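Local coordinates for shikimate 5-dehydrogenase AroE (5-dehydroshikimate reductase) (Mycobacterium tuberculosis, PDB 4P4G), which probably catalyses the NADP-dependent interconversion of 3-dehydroshikimate and shikimate, the fourth of seven steps from erythrose 4-phosphate and phosphoenolpyruvate to chorismate, at residues Gly114-His119 and Leu139-Ile144; Ala183-Leu188 and Ala205-Leu210. All blocks are in the same frame, centred on the assembly; numbering follows the deposited sequence.

Interaction 1. Residues Gly114-His119 and Leu139-Ile144; sequences GAAAGH and LGVTDI
In Leu-139, chi1 at -71° puts CG anti to the carbonyl carbon and, with chi2 at 173°, turns CD1 and CD2 toward residues 114-116: CD1 lies 3.9 Å from Ala-116 CB, and CD2 lies 3.9 Å from Gly-114 O. Val-141 turns CG1 anti to its own carbonyl carbon and sets it 3.7 Å from Ala-116 CB. The methyl of Ala-116 thus touches a branch of each, and is small enough to let the two chains approach, while Leu-136, Ala-110 and Leu-113 of the flanking helices pack against the leucine and the valine. In Thr-142 it is OG1 that takes the crowded place between backbone N and carbonyl carbon, which leaves CG2 beside Ala-117 O.

Gly-140 has positive phi and ends helix 129-139 in a Schellman motif; Gly-114, also at positive phi, follows helix 105-113. Both conformations would press a CB against the preceding carbonyl. The two chains then run almost parallel, 9° apart, into adjacent strands, where His-119 pairs with Asp-143.

One direct backbone bond closes the gap: Thr-142 N donates to Gly-118 O over 2.9 Å, from above the carbonyl plane. Further back, water replaces such bonds. One water accepts from Ala-116 N and donates to Leu-139 O (2.7 Å), which faces Ala-116 O, another acceptor; a second donates to both Ala-117 O and Gly-140 O.

The contact is therefore a mixture: a small apolar patch on the helix side, and on the other a backbone seam in which water donates to Leu-139 O, Ala-117 O and Gly-140 O before direct strand pairing begins.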
loop_
_atom_site.group_PDB
_atom_site.type_symbol
_atom_site.label_atom_id
_atom_site.label_comp_id
_atom_site.label_asym_id
_atom_site.label_seq_id
_atom_site.Cartn_x
_atom_site.Cartn_y
_atom_site.Cartn_z
ATOM N N GLY A 114 -11.115 8.240 0.180
ATOM C CA GLY A 114 -12.382 8.693 -0.380
ATOM C C GLY A 114 -12.275 10.048 -1.067
ATOM O O GLY A 114 -12.672 10.206 -2.224
ATOM N N ALA A 115 -11.739 11.027 -0.343
ATOM C CA ALA A 115 -11.521 12.369 -0.877
ATOM C C ALA A 115 -10.368 13.038 -0.140
ATOM O O ALA A 115 -10.093 12.716 1.016
ATOM C CB ALA A 115 -12.787 13.208 -0.756
ATOM N N ALA A 116 -9.697 13.954 -0.827
ATOM C CA ALA A 116 -8.625 14.780 -0.262
ATOM C C ALA A 116 -8.365 15.898 -1.263
ATOM O O ALA A 116 -8.363 15.654 -2.470
ATOM C CB ALA A 116 -7.372 13.970 -0.042
ATOM N N ALA A 117 -8.134 17.117 -0.787
ATOM C CA ALA A 117 -8.076 18.249 -1.716
ATOM C C ALA A 117 -7.079 19.346 -1.346
ATOM O O ALA A 117 -6.916 20.318 -2.092
ATOM C CB ALA A 117 -9.462 18.848 -1.895
ATOM N N GLY A 118 -6.422 19.199 -0.201
ATOM C CA GLY A 118 -5.563 20.259 0.297
ATOM C C GLY A 118 -4.120 19.837 0.475
ATOM O O GLY A 118 -3.534 19.221 -0.414
ATOM N N HIS A 119 -3.540 20.193 1.615
ATOM C CA HIS A 119 -2.147 19.861 1.888
ATOM C C HIS A 119 -2.078 18.478 2.503
ATOM O O HIS A 119 -2.894 18.141 3.368
ATOM C CB HIS A 119 -1.543 20.886 2.847
ATOM C CG HIS A 119 -1.817 22.306 2.460
ATOM N ND1 HIS A 119 -1.253 22.897 1.350
ATOM C CD2 HIS A 119 -2.588 23.257 3.039
ATOM C CE1 HIS A 119 -1.672 24.146 1.255
ATOM N NE2 HIS A 119 -2.480 24.392 2.271
ATOM N N LEU A 139 -6.435 11.941 -6.063
ATOM C CA LEU A 139 -7.540 12.526 -5.293
ATOM C C LEU A 139 -7.628 14.039 -5.474
ATOM O O LEU A 139 -8.681 14.641 -5.238
ATOM C CB LEU A 139 -7.392 12.201 -3.809
ATOM C CG LEU A 139 -7.634 10.748 -3.410
ATOM C CD1 LEU A 139 -7.298 10.516 -1.949
ATOM C CD2 LEU A 139 -9.078 10.360 -3.713
ATOM N N GLY A 140 -6.516 14.657 -5.862
ATOM C CA GLY A 140 -6.506 16.081 -6.137
ATOM C C GLY A 140 -5.838 16.984 -5.107
ATOM O O GLY A 140 -6.131 18.181 -5.087
ATOM N N VAL A 141 -4.945 16.451 -4.271
ATOM C CA VAL A 141 -4.274 17.301 -3.265
ATOM C C VAL A 141 -3.425 18.403 -3.921
ATOM O O VAL A 141 -2.940 18.237 -5.039
ATOM C CB VAL A 141 -3.428 16.483 -2.239
ATOM C CG1 VAL A 141 -4.291 15.410 -1.554
ATOM C CG2 VAL A 141 -2.203 15.878 -2.893
ATOM N N THR A 142 -3.277 19.542 -3.247
ATOM C CA THR A 142 -2.562 20.672 -3.852
ATOM C C THR A 142 -1.049 20.551 -3.665
ATOM O O THR A 142 -0.262 21.019 -4.498
ATOM C CB THR A 142 -3.041 22.032 -3.306
ATOM O OG1 THR A 142 -2.887 22.067 -1.880
ATOM C CG2 THR A 142 -4.505 22.291 -3.668
ATOM N N ASP A 143 -0.637 19.917 -2.577
ATOM C CA ASP A 143 0.782 19.799 -2.292
ATOM C C ASP A 143 1.030 18.683 -1.300
ATOM O O ASP A 143 0.160 18.351 -0.491
ATOM C CB ASP A 143 1.345 21.120 -1.768
ATOM C CG ASP A 143 0.970 21.376 -0.342
ATOM O OD1 ASP A 143 -0.197 21.744 -0.106
ATOM O OD2 ASP A 143 1.835 21.206 0.545
ATOM N N ILE A 144 2.210 18.078 -1.394
ATOM C CA ILE A 144 2.570 16.954 -0.557
ATOM C C ILE A 144 3.916 17.221 0.093
ATOM O O ILE A 144 4.862 17.614 -0.577
ATOM C CB ILE A 144 2.664 15.655 -1.381
ATOM C CG1 ILE A 144 1.269 15.246 -1.880
ATOM C CG2 ILE A 144 3.331 14.535 -0.553
ATOM C CD1 ILE A 144 1.285 14.172 -2.978
HETATM O O HOH W 1 -10.770 13.901 -3.768
HETATM O O HOH W 2 -7.454 20.509 -4.643
#

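Interaction 2. Residues Ala183-Leu188 and Ala205-Leu210; sequences AAAEVL and AAIPVL
Backbone pairing between parallel strands 187-190 and 209-212 sets the frame. Leu-188 N donates to Val-209 O over 2.8 Å, nearly along the C=O axis, with an angle of 153° at the hydrogen. Two CA-H...O contacts support it: Val-187 CA shares the same Val-209 oxygen, and Leu-210 CA lies 3.4 Å from Leu-188 O.

Apolar packing covers both faces of the sheet. On one, Ile-207, its CG1 anti to the backbone N (chi1 -163°), sends CG1 to within 3.5 Å of Leu-188 CB and carries CD1 on to Ala-185 CB at 3.6 Å. The CG1-CD1 arm spans both, while the CG2 branch adds Leu-188 CD2; alanine is short enough to admit the tip. The Ile-207 and Leu-188 chains cross at about a right angle. Leu-188 and Leu-210 lie side by side, pointing the same way, Leu-188 CG 4.2 Å from Leu-210 CD1; Val-226 of helix 221-229 covers Ile-207 and Leu-210. On the other face Val-187 and Val-209 meet obliquely and share Leu-113 of helix 105-113 as a neighbour.

Pro-208 packs its ring on two carbonyl oxygens, CD 3.4 Å from Ala-185 O and CB beside Glu-186 O. Proline has no N-H to donate and presents only ring carbons to them.

Adjacent strands in a six-stranded parallel sheet of order 3-2-1-4-5-6, with helices on both faces, are as in the Rossmann-type NADP-binding domain of this family.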
loop_
_atom_site.group_PDB
_atom_site.type_symbol
_atom_site.label_atom_id
_atom_site.label_comp_id
_atom_site.label_asym_id
_atom_site.label_seq_id
_atom_site.Cartn_x
_atom_site.Cartn_y
_atom_site.Cartn_z
ATOM N N ALA A 183 0.985 21.224 10.890
ATOM C CA ALA A 183 0.032 22.318 11.051
ATOM C C ALA A 183 -0.656 22.694 9.739
ATOM O O ALA A 183 -1.835 23.030 9.719
ATOM C CB ALA A 183 0.727 23.533 11.658
ATOM N N ALA A 184 0.079 22.620 8.636
ATOM C CA ALA A 184 -0.471 23.006 7.338
ATOM C C ALA A 184 -1.312 21.897 6.699
ATOM O O ALA A 184 -2.178 22.164 5.864
ATOM C CB ALA A 184 0.645 23.425 6.400
ATOM N N ALA A 185 -1.061 20.657 7.102
ATOM C CA ALA A 185 -1.612 19.505 6.400
ATOM C C ALA A 185 -3.000 19.090 6.882
ATOM O O ALA A 185 -3.349 19.269 8.052
ATOM C CB ALA A 185 -0.650 18.337 6.486
ATOM N N GLU A 186 -3.781 18.516 5.972
ATOM C CA GLU A 186 -5.132 18.071 6.293
ATOM C C GLU A 186 -5.244 16.553 6.311
ATOM O O GLU A 186 -6.198 16.005 6.856
ATOM C CB GLU A 186 -6.119 18.682 5.298
ATOM C CG GLU A 186 -6.023 20.205 5.254
ATOM C CD GLU A 186 -6.443 20.790 3.919
ATOM O OE1 GLU A 186 -5.593 21.450 3.273
ATOM O OE2 GLU A 186 -7.615 20.585 3.521
ATOM N N VAL A 187 -4.258 15.881 5.728
ATOM C CA VAL A 187 -4.248 14.426 5.686
ATOM C C VAL A 187 -2.824 13.920 5.804
ATOM O O VAL A 187 -1.896 14.525 5.272
ATOM C CB VAL A 187 -4.954 13.875 4.418
ATOM C CG1 VAL A 187 -4.288 14.374 3.165
ATOM C CG2 VAL A 187 -5.005 12.366 4.431
ATOM N N LEU A 188 -2.664 12.824 6.536
ATOM C CA LEU A 188 -1.374 12.175 6.715
ATOM C C LEU A 188 -1.493 10.714 6.289
ATOM O O LEU A 188 -2.364 9.987 6.774
ATOM C CB LEU A 188 -0.979 12.266 8.193
ATOM C CG LEU A 188 0.202 11.473 8.730
ATOM C CD1 LEU A 188 1.441 11.912 8.014
ATOM C CD2 LEU A 188 0.344 11.690 10.241
ATOM N N ALA A 205 0.012 14.081 16.033
ATOM C CA ALA A 205 -1.348 13.822 16.537
ATOM C C ALA A 205 -2.373 14.845 16.070
ATOM O O ALA A 205 -3.572 14.563 16.037
ATOM C CB ALA A 205 -1.347 13.742 18.054
ATOM N N ALA A 206 -1.895 16.038 15.724
ATOM C CA ALA A 206 -2.763 17.146 15.342
ATOM C C ALA A 206 -3.326 17.062 13.922
ATOM O O ALA A 206 -4.088 17.935 13.513
ATOM C CB ALA A 206 -2.035 18.467 15.541
ATOM N N ILE A 207 -2.960 16.024 13.176
ATOM C CA ILE A 207 -3.434 15.900 11.792
ATOM C C ILE A 207 -4.926 15.563 11.788
ATOM O O ILE A 207 -5.382 14.733 12.585
ATOM C CB ILE A 207 -2.630 14.841 11.007
ATOM C CG1 ILE A 207 -2.817 15.003 9.497
ATOM C CG2 ILE A 207 -2.993 13.424 11.428
ATOM C CD1 ILE A 207 -1.929 16.071 8.906
ATOM N N PRO A 208 -5.696 16.212 10.900
ATOM C CA PRO A 208 -7.149 15.988 10.872
ATOM C C PRO A 208 -7.564 14.583 10.421
ATOM O O PRO A 208 -8.600 14.074 10.871
ATOM C CB PRO A 208 -7.636 17.028 9.852
ATOM C CG PRO A 208 -6.581 18.105 9.876
ATOM C CD PRO A 208 -5.297 17.366 10.071
ATOM N N VAL A 209 -6.792 13.982 9.516
ATOM C CA VAL A 209 -7.097 12.652 8.983
ATOM C C VAL A 209 -5.807 11.852 8.878
ATOM O O VAL A 209 -4.797 12.360 8.368
ATOM C CB VAL A 209 -7.718 12.724 7.570
ATOM C CG1 VAL A 209 -8.073 11.322 7.053
ATOM C CG2 VAL A 209 -8.941 13.610 7.542
ATOM N N LEU A 210 -5.840 10.610 9.356
ATOM C CA LEU A 210 -4.700 9.702 9.282
ATOM C C LEU A 210 -5.091 8.439 8.547
ATOM O O LEU A 210 -6.070 7.774 8.917
ATOM C CB LEU A 210 -4.245 9.290 10.685
ATOM C CG LEU A 210 -3.383 8.016 10.764
ATOM C CD1 LEU A 210 -1.991 8.237 10.154
ATOM C CD2 LEU A 210 -3.265 7.511 12.209
#

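Both contacts belong to the same six-stranded parallel sheet, their centres about 12 Å apart. Interaction 1 joins strands 119-123 and 143-148 at their entrances and is largely a surface contact, so water and backbone carbonyls take a large share in it. Interaction 2 joins 187-190 and 209-212 and is mostly buried; its chemistry is leucine, isoleucine and valine packing around a direct strand bond. Strands 119-123 and 187-190 are neighbours, which makes the two contacts touch: His-119 N is hydrogen-bonded to Glu-186 OE1, and His-119 O probably accepts from Glu-186 N, 2.8 Å away. Helix 105-113 reaches both, through Leu-113.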